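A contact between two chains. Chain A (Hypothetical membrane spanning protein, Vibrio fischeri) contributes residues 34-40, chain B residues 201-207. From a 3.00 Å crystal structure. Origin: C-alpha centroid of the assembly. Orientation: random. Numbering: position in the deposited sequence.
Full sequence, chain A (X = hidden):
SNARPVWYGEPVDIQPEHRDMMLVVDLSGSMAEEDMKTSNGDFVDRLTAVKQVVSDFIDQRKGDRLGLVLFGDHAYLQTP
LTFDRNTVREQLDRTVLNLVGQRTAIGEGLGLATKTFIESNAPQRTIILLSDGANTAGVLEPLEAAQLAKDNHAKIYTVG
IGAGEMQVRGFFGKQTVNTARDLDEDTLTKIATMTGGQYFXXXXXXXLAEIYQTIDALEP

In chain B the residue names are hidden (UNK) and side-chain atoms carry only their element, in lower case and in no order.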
# COMPACT_ATOMS: atom_id res chain seq x y z
N GLU A 34 -9.40 -22.78 -28.20
CA GLU A 34 -8.64 -23.79 -27.47
C GLU A 34 -7.43 -24.25 -28.27
O GLU A 34 -7.51 -25.22 -29.02
CB GLU A 34 -9.51 -25.01 -27.15
CG GLU A 34 -10.95 -24.71 -26.80
CD GLU A 34 -11.71 -25.98 -26.47
OE1 GLU A 34 -11.29 -27.06 -26.93
OE2 GLU A 34 -12.72 -25.89 -25.74
N ASP A 35 -6.32 -23.55 -28.12
CA ASP A 35 -5.07 -23.99 -28.74
C ASP A 35 -4.07 -24.31 -27.64
O ASP A 35 -2.97 -24.79 -27.90
CB ASP A 35 -4.53 -22.91 -29.67
CG ASP A 35 -4.67 -21.52 -29.09
OD1 ASP A 35 -5.50 -21.33 -28.18
OD2 ASP A 35 -3.95 -20.61 -29.56
N MSE A 36 -4.49 -24.06 -26.41
CA MSE A 36 -3.66 -24.25 -25.23
C MSE A 36 -3.68 -25.69 -24.74
O MSE A 36 -4.66 -26.15 -24.16
CB MSE A 36 -4.10 -23.31 -24.11
CG MSE A 36 -3.92 -21.84 -24.44
SE MSE A 36 -2.06 -21.39 -24.78
CE MSE A 36 -2.13 -21.16 -26.72
N LYS A 37 -2.57 -26.39 -24.97
CA LYS A 37 -2.40 -27.77 -24.51
C LYS A 37 -1.82 -27.80 -23.11
O LYS A 37 -0.92 -27.02 -22.79
CB LYS A 37 -1.49 -28.54 -25.47
CG LYS A 37 -1.33 -30.01 -25.15
CD LYS A 37 -0.23 -30.62 -25.98
CE LYS A 37 1.12 -30.03 -25.61
NZ LYS A 37 1.46 -30.31 -24.19
N THR A 38 -2.33 -28.70 -22.27
CA THR A 38 -1.87 -28.79 -20.89
C THR A 38 -0.81 -29.88 -20.73
O THR A 38 -0.43 -30.54 -21.70
CB THR A 38 -3.04 -29.08 -19.93
OG1 THR A 38 -3.26 -30.50 -19.85
CG2 THR A 38 -4.30 -28.39 -20.41
N SER A 39 -0.36 -30.06 -19.49
CA SER A 39 0.66 -31.06 -19.17
C SER A 39 0.26 -32.46 -19.62
O SER A 39 0.98 -33.11 -20.37
CB SER A 39 0.93 -31.05 -17.66
OG SER A 39 -0.28 -31.11 -16.93
N ASN A 40 -0.90 -32.92 -19.15
CA ASN A 40 -1.37 -34.27 -19.44
C ASN A 40 -1.70 -34.50 -20.91
O ASN A 40 -1.89 -35.63 -21.34
CB ASN A 40 -2.59 -34.59 -18.58
CG ASN A 40 -3.39 -33.35 -18.22
OD1 ASN A 40 -2.92 -32.49 -17.48
ND2 ASN A 40 -4.61 -33.27 -18.74
N UNK B 201 6.32 -15.25 -25.73
CA UNK B 201 5.29 -15.94 -26.51
C UNK B 201 5.00 -17.32 -25.93
O UNK B 201 5.90 -18.14 -25.77
n UNK B 201 3.46 -16.59 -30.78
c UNK B 201 3.63 -16.36 -29.35
c UNK B 201 5.73 -16.07 -27.97
c UNK B 201 4.88 -17.02 -28.81
n UNK B 201 2.07 -18.40 -30.51
c UNK B 201 2.73 -17.56 -31.30
n UNK B 201 2.64 -17.70 -32.62
N UNK B 202 3.73 -17.56 -25.62
CA UNK B 202 3.29 -18.85 -25.09
C UNK B 202 2.43 -19.60 -26.10
O UNK B 202 1.36 -19.14 -26.48
c UNK B 202 2.52 -18.66 -23.79
N UNK B 203 2.90 -20.78 -26.51
CA UNK B 203 2.19 -21.59 -27.48
C UNK B 203 1.38 -22.69 -26.79
O UNK B 203 0.58 -23.38 -27.43
n UNK B 203 7.11 -19.83 -29.95
n UNK B 203 5.36 -20.81 -31.09
c UNK B 203 3.17 -22.20 -28.48
n UNK B 203 6.48 -19.03 -32.01
c UNK B 203 4.21 -21.21 -28.97
c UNK B 203 5.09 -21.80 -30.05
c UNK B 203 6.32 -19.89 -31.01
N UNK B 204 1.60 -22.83 -25.49
CA UNK B 204 0.89 -23.82 -24.70
C UNK B 204 0.96 -23.48 -23.21
O UNK B 204 1.73 -22.61 -22.80
c UNK B 204 1.46 -25.22 -24.96
c UNK B 204 2.39 -25.70 -23.87
o UNK B 204 1.98 -26.45 -22.98
n UNK B 204 3.64 -25.28 -23.93
N UNK B 205 0.15 -24.18 -22.41
CA UNK B 205 -0.01 -23.88 -20.98
C UNK B 205 1.29 -24.03 -20.19
O UNK B 205 1.60 -23.19 -19.34
c UNK B 205 -1.09 -24.76 -20.39
N UNK B 206 2.03 -25.10 -20.46
CA UNK B 206 3.34 -25.31 -19.85
C UNK B 206 4.25 -24.12 -20.13
O UNK B 206 4.88 -23.58 -19.21
o UNK B 206 2.76 -27.75 -18.70
c UNK B 206 3.40 -27.85 -19.77
o UNK B 206 3.60 -28.94 -20.35
c UNK B 206 3.99 -26.59 -20.38
N UNK B 207 4.31 -23.73 -21.39
CA UNK B 207 5.10 -22.58 -21.83
C UNK B 207 4.64 -21.32 -21.12
O UNK B 207 5.46 -20.49 -20.70
c UNK B 207 5.00 -22.42 -23.34
o UNK B 207 6.63 -20.95 -26.20
c UNK B 207 6.29 -21.87 -25.43
c UNK B 207 6.03 -21.52 -23.97
o UNK B 207 6.16 -23.05 -25.79

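Position 201 carries seven side-chain atoms: three carbons, a nitrogen, then a carbon bonded to two further nitrogens. That unbranched chain ending in a guanidinium identifies Arg B201. The nearest approach is from a terminal guanidinium nitrogen of Arg B201 to CE of Met A36, 6.3 Å, too far for contact, so the identity rests on the atoms alone.

Position 202 has a single side-chain carbon, which makes it Ala B202. Its contact is through the backbone: the carbonyl O of Ala B202 lies 4.0 Å from CE of Met A36, a selenomethionine.

Position 203 repeats the pattern of three carbons, a nitrogen and a carbon with two nitrogens, and is Arg B203. Its CA-to-CB bond points away from chain A, and the main chain makes the contact, with O of Arg B203 3.6 Å from CE of Met A36.

Position 204 shows two carbons, the second bearing one oxygen and one nitrogen. This short carboxamide is Asn B204. Its CA is 3.8 Å from SE of Met A36, and the modelled OD1 of Asn B204 lies 3.0 Å from O of Lys A37; the amide is probably turned over, which leaves the nature of that approach open.

Position 205 has one side-chain carbon and is Ala B205. Its CB packs 4.1 Å from CA of Thr A38, while its backbone N donates a hydrogen bond to O of Lys A37 at 3.1 Å, with an angle of 149° at the hydrogen.

Position 206 has two carbons, the second carrying two oxygens: a carboxylate on a short stem, hence Asp B206. Its OD2 lies 3.8 Å from CA of Ser A39.

Position 207 has three side-chain carbons, the third carrying two oxygens, and is Glu B207. It does not reach the chain A stretch; its OE1 forms a long salt bridge of 3.9 Å with NH1 of Arg B203.

The contact centres on the start of a helix. Asn B204 occupies the N-cap position, and the free amide of Ala B205 in the first turn finds its acceptor in the carbonyl of Lys A37, at the end of a short strand. Beside this bond, selenomethionine Met A36 (chi1 and chi2 both m) brings its end close to the backbone of 202 to 204. The two stretches together bury 341 Å², with Ala B205 N to Lys A37 O the one assigned hydrogen bond between them, amid van der Waals contacts.

Chain B, residues 201-207: RARNADE
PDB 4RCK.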